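Local coordinates for ATP:cob(I)alamin adenosyltransferase, putative (Burkholderia thailandensis, PDB 2ZHY), which probably transfers the adenosyl group of ATP to cobalamin, forming adenosylcobalamin and triphosphate, and works as a homotrimer, at residues G47-E52 against A119-C124; T126-A131 against N153-L158. All coordinates share one frame; numbering follows the deposited sequence.

Interaction 1. Residues G47-E52 against A119-C124; sequences GVLLAE and ALAHVC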
loop_
_atom_site.group_PDB
_atom_site.type_symbol
_atom_site.label_atom_id
_atom_site.label_comp_id
_atom_site.label_asym_id
_atom_site.label_seq_id
_atom_site.Cartn_x
_atom_site.Cartn_y
_atom_site.Cartn_z
ATOM N N GLY B 47 8.893 4.764 -5.894
ATOM C CA GLY B 47 8.865 5.466 -7.163
ATOM C C GLY B 47 8.042 6.739 -7.027
ATOM O O GLY B 47 8.332 7.743 -7.681
ATOM N N VAL B 48 7.015 6.704 -6.180
ATOM C CA VAL B 48 6.178 7.886 -5.962
ATOM C C VAL B 48 6.992 8.914 -5.181
ATOM O O VAL B 48 6.959 10.108 -5.481
ATOM C CB VAL B 48 4.891 7.533 -5.184
ATOM C CG1 VAL B 48 4.076 8.799 -4.897
ATOM C CG2 VAL B 48 4.063 6.560 -5.990
ATOM N N LEU B 49 7.738 8.439 -4.188
ATOM C CA LEU B 49 8.585 9.314 -3.385
ATOM C C LEU B 49 9.626 9.982 -4.301
ATOM O O LEU B 49 9.942 11.165 -4.141
ATOM C CB LEU B 49 9.315 8.503 -2.306
ATOM C CG LEU B 49 9.685 9.160 -0.966
ATOM C CD1 LEU B 49 10.989 8.546 -0.480
ATOM C CD2 LEU B 49 9.819 10.673 -1.087
ATOM N N LEU B 50 10.156 9.220 -5.254
ATOM C CA LEU B 50 11.163 9.731 -6.187
ATOM C C LEU B 50 10.618 10.787 -7.142
ATOM O O LEU B 50 11.382 11.528 -7.752
ATOM C CB LEU B 50 11.772 8.581 -6.988
ATOM C CG LEU B 50 12.815 7.761 -6.228
ATOM C CD1 LEU B 50 13.043 6.433 -6.919
ATOM C CD2 LEU B 50 14.111 8.560 -6.149
ATOM N N ALA B 51 9.299 10.854 -7.270
ATOM C CA ALA B 51 8.676 11.837 -8.143
ATOM C C ALA B 51 8.590 13.175 -7.421
ATOM O O ALA B 51 8.126 14.161 -7.986
ATOM C CB ALA B 51 7.279 11.369 -8.564
ATOM N N GLU B 52 9.047 13.205 -6.170
ATOM C CA GLU B 52 9.039 14.424 -5.367
ATOM C C GLU B 52 10.387 15.129 -5.467
ATOM O O GLU B 52 11.362 14.553 -5.956
ATOM C CB GLU B 52 8.789 14.095 -3.889
ATOM C CG GLU B 52 7.393 13.590 -3.552
ATOM C CD GLU B 52 6.329 14.659 -3.717
ATOM O OE1 GLU B 52 6.453 15.725 -3.076
ATOM O OE2 GLU B 52 5.370 14.432 -4.484
ATOM N N ALA B 119 6.433 12.413 4.679
ATOM C CA ALA B 119 5.248 11.587 4.899
ATOM C C ALA B 119 5.252 10.369 3.965
ATOM O O ALA B 119 4.955 9.253 4.391
ATOM C CB ALA B 119 3.990 12.407 4.679
ATOM N N LEU B 120 5.590 10.590 2.696
ATOM C CA LEU B 120 5.638 9.505 1.721
ATOM C C LEU B 120 6.708 8.482 2.100
ATOM O O LEU B 120 6.538 7.285 1.876
ATOM C CB LEU B 120 5.911 10.056 0.315
ATOM C CG LEU B 120 4.726 10.803 -0.318
ATOM C CD1 LEU B 120 5.174 11.548 -1.574
ATOM C CD2 LEU B 120 3.625 9.805 -0.655
ATOM N N ALA B 121 7.805 8.949 2.686
ATOM C CA ALA B 121 8.872 8.039 3.091
ATOM C C ALA B 121 8.358 7.126 4.212
ATOM O O ALA B 121 8.706 5.944 4.279
ATOM C CB ALA B 121 10.092 8.833 3.555
ATOM N N HIS B 122 7.526 7.675 5.094
ATOM C CA HIS B 122 6.956 6.882 6.181
ATOM C C HIS B 122 6.007 5.821 5.627
ATOM O O HIS B 122 5.924 4.723 6.161
ATOM C CB HIS B 122 6.232 7.788 7.184
ATOM C CG HIS B 122 7.143 8.398 8.207
ATOM N ND1 HIS B 122 7.779 7.649 9.170
ATOM C CD2 HIS B 122 7.552 9.674 8.392
ATOM C CE1 HIS B 122 8.543 8.437 9.906
ATOM N NE2 HIS B 122 8.423 9.671 9.453
ATOM N N VAL B 123 5.288 6.147 4.557
ATOM C CA VAL B 123 4.394 5.173 3.935
ATOM C C VAL B 123 5.276 4.048 3.382
ATOM O O VAL B 123 4.996 2.863 3.591
ATOM C CB VAL B 123 3.568 5.804 2.779
ATOM C CG1 VAL B 123 2.884 4.714 1.965
ATOM C CG2 VAL B 123 2.504 6.751 3.348
ATOM N N CYS B 124 6.351 4.422 2.690
ATOM C CA CYS B 124 7.271 3.431 2.130
ATOM C C CYS B 124 7.773 2.525 3.260
ATOM O O CYS B 124 7.828 1.306 3.111
ATOM C CB CYS B 124 8.456 4.123 1.441
ATOM S SG CYS B 124 8.028 5.002 -0.093
#
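Glu52 N donates to Leu49 O at 3.0 Å, closing an i to i+3 turn, and both residues touch Leu120 across the contact. Opposite, the i to i+4 bond from Cys124 N to Leu120 O is the ordinary rung of an uninterrupted helix. No hydrogen bond joins the two segments; the contact is made of apolar groups. Leu120 and Leu49 share most of it, and each part of the Leu120 side chain meets a different residue. Its CB lies 4.1 Å from Leu49 CG, where the two leucines run antiparallel past one another. Its CD1 comes within 3.6 Å of Glu52 CG, the tightest approach between the segments, and its CD2 faces Val48 CG1 at 4.4 Å. Glu52 meets Leu120 at about a right angle: with CG anti to the carbonyl carbon (chi1 -69°), that methylene is set against the leucine methyl, and a bend at chi2 folds the carboxylate alongside, OE2 being 4.1 Å from Leu120 CD1. Leu49 CD1 touches Ala121 CB at 4.1 Å, and Leu49 CB is 4.3 Å from Cys124 SG. The backbones come nearest at Leu49 and Leu120, whose CA atoms are 5.9 Å apart. Around the contact, Leu49 also packs on Leu62 of helix 56-77 and Leu166 of helix 146-169, within the helical bundle of this family. Val48 rests on Val123 of the second subunit and Leu120 on Val48 of the third, so the pair of helices 31-50 and 116-139 also faces the trimer interface.

Interaction 2. Residues T126-A131 against N153-L158; sequences TVCRRA and NRLSDL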
loop_
_atom_site.group_PDB
_atom_site.type_symbol
_atom_site.label_atom_id
_atom_site.label_comp_id
_atom_site.label_asym_id
_atom_site.label_seq_id
_atom_site.Cartn_x
_atom_site.Cartn_y
_atom_site.Cartn_z
ATOM N N THR B 126 6.289 1.712 6.077
ATOM C CA THR B 126 5.270 0.767 6.529
ATOM C C THR B 126 5.025 -0.326 5.495
ATOM O O THR B 126 4.801 -1.479 5.850
ATOM C CB THR B 126 3.924 1.475 6.882
ATOM O OG1 THR B 126 3.388 2.122 5.723
ATOM C CG2 THR B 126 4.144 2.510 7.987
ATOM N N VAL B 127 5.070 0.028 4.218
ATOM C CA VAL B 127 4.873 -0.964 3.175
ATOM C C VAL B 127 6.080 -1.896 3.171
ATOM O O VAL B 127 5.958 -3.085 2.860
ATOM C CB VAL B 127 4.723 -0.307 1.792
ATOM C CG1 VAL B 127 4.563 -1.386 0.721
ATOM C CG2 VAL B 127 3.500 0.614 1.790
ATOM N N CYS B 128 7.242 -1.349 3.526
ATOM C CA CYS B 128 8.461 -2.147 3.585
ATOM C C CYS B 128 8.299 -3.181 4.696
ATOM O O CYS B 128 8.628 -4.351 4.518
ATOM C CB CYS B 128 9.679 -1.264 3.863
ATOM S SG CYS B 128 11.267 -2.164 3.788
ATOM N N ARG B 129 7.781 -2.744 5.844
ATOM C CA ARG B 129 7.549 -3.646 6.967
ATOM C C ARG B 129 6.531 -4.711 6.564
ATOM O O ARG B 129 6.641 -5.868 6.959
ATOM C CB ARG B 129 7.036 -2.866 8.182
ATOM C CG ARG B 129 8.105 -2.056 8.904
ATOM C CD ARG B 129 9.180 -2.971 9.465
ATOM N NE ARG B 129 10.151 -2.255 10.291
ATOM C CZ ARG B 129 11.319 -2.762 10.683
ATOM N NH1 ARG B 129 11.668 -3.995 10.329
ATOM N NH2 ARG B 129 12.149 -2.028 11.419
ATOM N N ARG B 130 5.533 -4.312 5.783
ATOM C CA ARG B 130 4.520 -5.245 5.309
ATOM C C ARG B 130 5.172 -6.312 4.421
ATOM O O ARG B 130 4.848 -7.498 4.511
ATOM C CB ARG B 130 3.444 -4.498 4.515
ATOM C CG ARG B 130 2.446 -5.404 3.819
ATOM C CD ARG B 130 1.030 -4.829 3.896
ATOM N NE ARG B 130 0.899 -3.516 3.262
ATOM C CZ ARG B 130 0.883 -3.304 1.948
ATOM N NH1 ARG B 130 0.999 -4.319 1.095
ATOM N NH2 ARG B 130 0.712 -2.073 1.484
ATOM N N ALA B 131 6.094 -5.889 3.564
ATOM C CA ALA B 131 6.777 -6.828 2.678
ATOM C C ALA B 131 7.634 -7.768 3.525
ATOM O O ALA B 131 7.772 -8.951 3.211
ATOM C CB ALA B 131 7.652 -6.070 1.680
ATOM N N ASN B 153 14.648 -5.480 6.375
ATOM C CA ASN B 153 14.700 -5.154 7.794
ATOM C C ASN B 153 15.472 -3.839 7.941
ATOM O O ASN B 153 15.046 -2.932 8.657
ATOM C CB ASN B 153 15.418 -6.260 8.576
ATOM C CG ASN B 153 15.559 -5.935 10.054
ATOM O OD1 ASN B 153 16.537 -6.328 10.699
ATOM N ND2 ASN B 153 14.577 -5.224 10.602
ATOM N N ARG B 154 16.601 -3.734 7.245
ATOM C CA ARG B 154 17.423 -2.527 7.304
ATOM C C ARG B 154 16.792 -1.376 6.533
ATOM O O ARG B 154 16.867 -0.226 6.963
ATOM C CB ARG B 154 18.825 -2.806 6.752
ATOM C CG ARG B 154 19.700 -3.639 7.679
ATOM C CD ARG B 154 20.960 -4.132 6.984
ATOM N NE ARG B 154 21.778 -4.918 7.901
ATOM C CZ ARG B 154 21.380 -6.054 8.464
ATOM N NH1 ARG B 154 20.176 -6.540 8.194
ATOM N NH2 ARG B 154 22.179 -6.690 9.313
ATOM N N LEU B 155 16.174 -1.684 5.396
ATOM C CA LEU B 155 15.535 -0.656 4.578
ATOM C C LEU B 155 14.422 0.056 5.352
ATOM O O LEU B 155 14.259 1.269 5.227
ATOM C CB LEU B 155 14.974 -1.271 3.290
ATOM C CG LEU B 155 14.238 -0.340 2.312
ATOM C CD1 LEU B 155 15.112 0.862 1.990
ATOM C CD2 LEU B 155 13.881 -1.106 1.034
ATOM N N SER B 156 13.656 -0.695 6.143
ATOM C CA SER B 156 12.587 -0.102 6.942
ATOM C C SER B 156 13.191 0.996 7.817
ATOM O O SER B 156 12.682 2.109 7.872
ATOM C CB SER B 156 11.921 -1.156 7.840
ATOM O OG SER B 156 11.255 -2.142 7.073
ATOM N N ASP B 157 14.285 0.677 8.501
ATOM C CA ASP B 157 14.942 1.656 9.363
ATOM C C ASP B 157 15.531 2.822 8.580
ATOM O O ASP B 157 15.555 3.953 9.071
ATOM C CB ASP B 157 16.047 0.990 10.188
ATOM C CG ASP B 157 15.498 0.026 11.217
ATOM O OD1 ASP B 157 14.440 0.333 11.810
ATOM O OD2 ASP B 157 16.123 -1.029 11.441
ATOM N N LEU B 158 16.007 2.551 7.366
ATOM C CA LEU B 158 16.597 3.589 6.531
ATOM C C LEU B 158 15.522 4.552 6.027
ATOM O O LEU B 158 15.752 5.753 5.938
ATOM C CB LEU B 158 17.353 2.964 5.349
ATOM C CG LEU B 158 18.046 3.942 4.395
ATOM C CD1 LEU B 158 18.996 4.847 5.187
ATOM C CD2 LEU B 158 18.800 3.161 3.309
#
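Arg129 lays one face of its guanidinium over Ser156, whose CB lies 3.2 Å above the plane and offset toward its rim. The arginine reaches there by a bend at chi2, followed by an extended run through CD that carries the flat group across to helix 146-169. Its remaining partners approach from other directions. The Asn153 amide lies near the edge of the guanidinium. Asp157 comes in obliquely, its carboxylate turned 78° from the guanidinium, and OD1 forms a rather long salt bridge of 3.3 Å with Arg129 NH2. The arginine has a further salt bridge, from NH1 to Glu132 on its own helix, so it is held between two acidic residues. The Ser156 hydroxyl is not hydrogen-bonded to Arg129; it bonds to the carbonyl of Val152, one turn back.

Helices 116-139 and 146-169 run almost antiparallel here, at 168° with axes 8.7 Å apart, as neighbouring members of the five-helix bundle of PduO-type adenosyltransferases. Arg129 binds ATP, and Asn153 and Asp157 bind magnesium, so this side of the helix pair probably lines the nucleotide site. The third subunit comes up to the same side: its Arg11 forms a salt bridge with Asp157 OD2, and its Lys28 packs on Arg129 and Asn153.

Cys128 points toward helix 146-169. With SG anti to the backbone N (chi1 -174°), the sulfur reaches the backbone and side chains of the facing helix, 3.7 Å from Ser156 N and 3.8 Å from Leu155 CG. Leu42 of helix 31-50 touches both Cys128 and Leu155.

Helix 116-139 carries both contacts in succession: residues 119-124 meet helix 31-50, and after Arg125 residues 126-131 meet helix 146-169. The two centres are 13 Å apart. Interaction 2 contains ATP- and magnesium-binding residues, whereas interaction 1 is apolar and lies farther along the bundle, with the Cys124 side chain about 10 Å from that of Arg129 and the Ala121 side chain about 12 Å from that of Asp157. Leu159 of helix 146-169 touches both Cys124 and Cys128, continuing the core from one contact to the next. The third subunit reaches both contacts, and it is at interaction 2 that its own ATP-binding residues come in.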